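Local coordinates for protein (TC3 transposase) (Caenorhabditis elegans, PDB 1TC3), which binds the terminal nucleotides of the Tc3 inverted repeat through this N-terminal DNA-binding domain and, as the full-length transposase, cuts out the element for insertion into a target, at residues R11-D15 / I38-L42. Residues are numbered along the deposited sequence.
Sequences RAQLD and IRVYL. Unlike the reference sequence in segment 38-42: V40 (reference Glu). With nucleotides of chain A.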
ATOM      1  N   ARG C  11      -0.333   4.202   3.951  1.00 25.74           N
ATOM      2  CA  ARG C  11       0.956   3.597   3.807  1.00 28.88           C
ATOM      3  C   ARG C  11       1.534   3.096   5.101  1.00 24.60           C
ATOM      4  O   ARG C  11       2.417   2.266   5.112  1.00 32.21           O
ATOM      5  CB  ARG C  11       1.976   4.451   3.078  1.00 39.73           C
ATOM      6  CG  ARG C  11       1.513   4.969   1.723  1.00 44.36           C
ATOM      7  CD  ARG C  11       2.438   6.061   1.177  1.00 47.74           C
ATOM      8  NE  ARG C  11       2.178   7.380   1.768  1.00 60.85           N
ATOM      9  CZ  ARG C  11       3.033   7.992   2.580  1.00100.00           C
ATOM     10  NH1 ARG C  11       4.208   7.431   2.885  1.00100.00           N
ATOM     11  NH2 ARG C  11       2.711   9.193   3.083  1.00 94.44           N
ATOM     12  N   ALA C  12       1.054   3.622   6.185  1.00 25.05           N
ATOM     13  CA  ALA C  12       1.576   3.228   7.486  1.00 32.25           C
ATOM     14  C   ALA C  12       1.030   1.863   7.867  1.00 37.08           C
ATOM     15  O   ALA C  12       1.689   1.040   8.475  1.00 35.13           O
ATOM     16  CB  ALA C  12       1.168   4.257   8.538  1.00 35.62           C
ATOM     17  N   GLN C  13      -0.215   1.649   7.511  1.00 22.12           N
ATOM     18  CA  GLN C  13      -0.821   0.391   7.763  1.00 20.19           C
ATOM     19  C   GLN C  13      -0.069  -0.657   6.928  1.00 37.33           C
ATOM     20  O   GLN C  13       0.478  -1.672   7.384  1.00 45.50           O
ATOM     21  CB  GLN C  13      -2.275   0.551   7.344  1.00 18.25           C
ATOM     22  CG  GLN C  13      -2.986   1.484   8.320  1.00 10.82           C
ATOM     23  CD  GLN C  13      -4.428   1.655   7.940  1.00 24.75           C
ATOM     24  OE1 GLN C  13      -4.763   1.646   6.751  1.00 32.66           O
ATOM     25  NE2 GLN C  13      -5.281   1.856   8.949  1.00 19.54           N
ATOM     26  N   LEU C  14      -0.009  -0.379   5.660  1.00 28.38           N
ATOM     27  CA  LEU C  14       0.684  -1.233   4.762  1.00 25.55           C
ATOM     28  C   LEU C  14       2.033  -1.613   5.284  1.00 32.33           C
ATOM     29  O   LEU C  14       2.535  -2.679   4.997  1.00 37.03           O
ATOM     30  CB  LEU C  14       0.974  -0.471   3.470  1.00 25.70           C
ATOM     31  CG  LEU C  14      -0.281  -0.196   2.687  1.00 30.03           C
ATOM     32  CD1 LEU C  14       0.134   0.327   1.334  1.00 29.31           C
ATOM     33  CD2 LEU C  14      -1.057  -1.495   2.491  1.00 31.49           C
ATOM     34  N   ASP C  15       2.695  -0.732   5.976  1.00 31.53           N
ATOM     35  CA  ASP C  15       4.025  -1.126   6.369  1.00 32.40           C
ATOM     36  C   ASP C  15       3.993  -2.135   7.461  1.00 33.25           C
ATOM     37  O   ASP C  15       4.850  -2.998   7.531  1.00 37.47           O
ATOM     38  CB  ASP C  15       4.980   0.029   6.732  1.00 37.75           C
ATOM     39  CG  ASP C  15       4.923   1.190   5.812  1.00 53.21           C
ATOM     40  OD1 ASP C  15       5.413   0.932   4.626  1.00 47.90           O
ATOM     41  OD2 ASP C  15       4.440   2.243   6.160  1.00 59.75           O
ATOM     42  N   ILE C  38      -0.975  -0.990  -3.710  1.00 34.97           N
ATOM     43  CA  ILE C  38      -0.331  -1.696  -2.624  1.00 28.38           C
ATOM     44  C   ILE C  38       0.962  -2.368  -3.052  1.00 26.44           C
ATOM     45  O   ILE C  38       2.013  -2.224  -2.422  1.00 27.56           O
ATOM     46  CB  ILE C  38      -1.288  -2.688  -2.029  1.00 25.91           C
ATOM     47  CG1 ILE C  38      -2.594  -1.986  -1.720  1.00 24.84           C
ATOM     48  CG2 ILE C  38      -0.701  -3.211  -0.748  1.00 15.11           C
ATOM     49  CD1 ILE C  38      -3.411  -2.771  -0.727  1.00  8.96           C
ATOM     50  N   ARG C  39       0.879  -3.099  -4.152  1.00 21.81           N
ATOM     51  CA  ARG C  39       2.044  -3.805  -4.654  1.00 22.61           C
ATOM     52  C   ARG C  39       3.206  -2.861  -4.871  1.00 41.33           C
ATOM     53  O   ARG C  39       4.185  -2.849  -4.107  1.00 40.77           O
ATOM     54  CB  ARG C  39       1.722  -4.561  -5.912  1.00 13.05           C
ATOM     55  CG  ARG C  39       2.528  -5.837  -6.084  1.00 44.25           C
ATOM     56  CD  ARG C  39       2.260  -6.489  -7.435  1.00 17.53           C
ATOM     57  NE  ARG C  39       1.044  -7.312  -7.491  1.00 21.66           N
ATOM     58  CZ  ARG C  39      -0.133  -6.884  -7.893  1.00 37.44           C
ATOM     59  NH1 ARG C  39      -0.298  -5.614  -8.251  1.00 57.63           N
ATOM     60  NH2 ARG C  39      -1.165  -7.698  -7.891  1.00 22.22           N
ATOM     61  N   VAL C  40       3.046  -2.045  -5.913  1.00 39.34           N
ATOM     62  CA  VAL C  40       4.033  -1.065  -6.307  1.00 36.32           C
ATOM     63  C   VAL C  40       4.702  -0.384  -5.124  1.00 35.81           C
ATOM     64  O   VAL C  40       5.921  -0.355  -5.034  1.00 43.11           O
ATOM     65  CB  VAL C  40       3.447  -0.027  -7.257  1.00 41.72           C
ATOM     66  CG1 VAL C  40       4.564   0.743  -7.932  1.00 45.30           C
ATOM     67  CG2 VAL C  40       2.598  -0.666  -8.338  1.00 37.93           C
ATOM     68  N   TYR C  41       3.895   0.144  -4.213  1.00 31.89           N
ATOM     69  CA  TYR C  41       4.392   0.821  -3.033  1.00 31.14           C
ATOM     70  C   TYR C  41       5.282  -0.037  -2.157  1.00 38.06           C
ATOM     71  O   TYR C  41       6.328   0.411  -1.718  1.00 42.35           O
ATOM     72  CB  TYR C  41       3.246   1.311  -2.143  1.00 33.52           C
ATOM     73  CG  TYR C  41       3.735   1.719  -0.761  1.00 32.43           C
ATOM     74  CD1 TYR C  41       4.516   2.859  -0.601  1.00 27.48           C
ATOM     75  CD2 TYR C  41       3.450   0.962   0.376  1.00 35.46           C
ATOM     76  CE1 TYR C  41       4.956   3.275   0.653  1.00 28.04           C
ATOM     77  CE2 TYR C  41       3.900   1.340   1.642  1.00 36.96           C
ATOM     78  CZ  TYR C  41       4.653   2.505   1.772  1.00 31.34           C
ATOM     79  OH  TYR C  41       5.078   2.888   2.998  1.00 53.99           O
ATOM     80  N   LEU C  42       4.846  -1.251  -1.854  1.00 33.16           N
ATOM     81  CA  LEU C  42       5.636  -2.092  -0.992  1.00 31.00           C
ATOM     82  C   LEU C  42       6.918  -2.528  -1.676  1.00 36.17           C
ATOM     83  O   LEU C  42       7.908  -2.903  -1.038  1.00 32.80           O
ATOM     84  CB  LEU C  42       4.865  -3.312  -0.419  1.00 28.94           C
ATOM     85  CG  LEU C  42       3.655  -2.932   0.446  1.00 31.90           C
ATOM     86  CD1 LEU C  42       2.740  -4.137   0.601  1.00 25.79           C
ATOM     87  CD2 LEU C  42       4.121  -2.577   1.841  1.00 30.42           C
TER
ATOM     88  P    DG A   8       1.574 -10.904  -6.980  1.00 33.94           P
ATOM     89  OP1  DG A   8       2.782 -10.306  -6.396  1.00 28.21           O
ATOM     90  OP2  DG A   8       0.247 -10.252  -6.856  1.00 24.76           O
ATOM     91  O5'  DG A   8       1.918 -11.194  -8.482  1.00 21.24           O
ATOM     92  C5'  DG A   8       1.167 -10.757  -9.509  1.00 54.63           C
ATOM     93  C4'  DG A   8       1.598 -11.532 -10.732  1.00 33.31           C
ATOM     94  O4'  DG A   8       0.631 -12.521 -11.036  1.00 43.39           O
ATOM     95  C3'  DG A   8       1.733 -10.712 -11.999  1.00 47.40           C
ATOM     96  O3'  DG A   8       2.991 -10.932 -12.471  1.00 44.13           O
ATOM     97  C2'  DG A   8       0.650 -11.190 -12.960  1.00 16.96           C
ATOM     98  C1'  DG A   8      -0.226 -11.972 -12.011  1.00 26.22           C
ATOM     99  N9   DG A   8      -1.314 -11.254 -11.350  1.00 18.21           N
ATOM    100  C8   DG A   8      -1.742 -10.952 -10.081  1.00 38.67           C
ATOM    101  N7   DG A   8      -2.915 -10.377 -10.033  1.00 36.61           N
ATOM    102  C5   DG A   8      -3.351 -10.378 -11.345  1.00 23.08           C
ATOM    103  C6   DG A   8      -4.574  -9.943 -11.908  1.00 50.21           C
ATOM    104  O6   DG A   8      -5.525  -9.391 -11.350  1.00 29.66           O
ATOM    105  N1   DG A   8      -4.632 -10.186 -13.258  1.00 16.35           N
ATOM    106  C2   DG A   8      -3.618 -10.720 -13.962  1.00 34.85           C
ATOM    107  N2   DG A   8      -3.846 -10.791 -15.251  1.00 25.29           N
ATOM    108  N3   DG A   8      -2.448 -11.106 -13.473  1.00 15.93           N
ATOM    109  C4   DG A   8      -2.398 -10.950 -12.159  1.00 28.39           C
ATOM    110  P    DT A   9       3.579  -9.662 -13.203  1.00 50.27           P
ATOM    111  OP1  DT A   9       5.066  -9.807 -13.313  1.00 30.83           O
ATOM    112  OP2  DT A   9       3.010  -8.468 -12.524  1.00 41.86           O
ATOM    113  O5'  DT A   9       2.827 -10.008 -14.583  1.00 31.72           O
ATOM    114  C5'  DT A   9       2.922  -9.325 -15.785  1.00 64.39           C
ATOM    115  C4'  DT A   9       1.569  -9.303 -16.458  1.00 24.57           C
ATOM    116  O4'  DT A   9       0.531  -9.238 -15.490  1.00 47.61           O
ATOM    117  C3'  DT A   9       1.428  -8.048 -17.279  1.00 14.14           C
ATOM    118  O3'  DT A   9       1.657  -8.448 -18.594  1.00100.00           O
ATOM    119  C2'  DT A   9       0.008  -7.539 -17.063  1.00 96.19           C
ATOM    120  C1'  DT A   9      -0.521  -8.441 -15.978  1.00 25.72           C
ATOM    121  N1   DT A   9      -1.234  -7.850 -14.795  1.00 31.91           N
ATOM    122  C2   DT A   9      -2.544  -7.469 -14.789  1.00 24.47           C
ATOM    123  O2   DT A   9      -3.198  -7.402 -15.804  1.00 52.52           O
ATOM    124  N3   DT A   9      -3.089  -7.155 -13.572  1.00 19.88           N
ATOM    125  C4   DT A   9      -2.449  -7.168 -12.372  1.00 40.95           C
ATOM    126  O4   DT A   9      -3.096  -6.788 -11.402  1.00 49.81           O
ATOM    127  C5   DT A   9      -1.043  -7.582 -12.427  1.00 13.50           C
ATOM    128  C7   DT A   9      -0.169  -7.622 -11.209  1.00 21.82           C
ATOM    129  C6   DT A   9      -0.529  -7.927 -13.618  1.00 23.06           C
TER
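L14 fills the angle between helix 8-19 and helix 35-43; the axes of segments 11-15 and 38-42 cross at -73° and come within 10.9 Å. Its CD2 lies 3.7 Å from CG2 of I38, its CD1 3.5 Å from CD2 of Y41, and its CB 4.1 Å from CD2 of L42, so one leucine meets three residues of the second helix. I31 of helix 24-31 touches L14 as well, so all three helices meet at this leucine. Farther out, R11 lays its aliphatic part on the tyrosine: CG sits over one face of the Y41 ring, 4.1 Å from the centroid, a CH-pi contact, while NE of R11 is hydrogen-bonded to the backbone O of L6. The Y41 ring also meets Y48 edge-to-face. At the polar edge, OH of Y41 donates a short hydrogen bond to OD1 of D15, 2.6 Å. Thus apolar residues and one tyrosine hydroxyl fasten the helix-turn-helix recognition helix to helix 8-19, while R39, which takes no part in that packing, meets the DNA: its NE and NH2 are hydrogen-bonded to phosphate OP2 of DG8 of chain A, each at 3.1 Å, with its guanidinium face against the thymine methyl of DT9 of chain A.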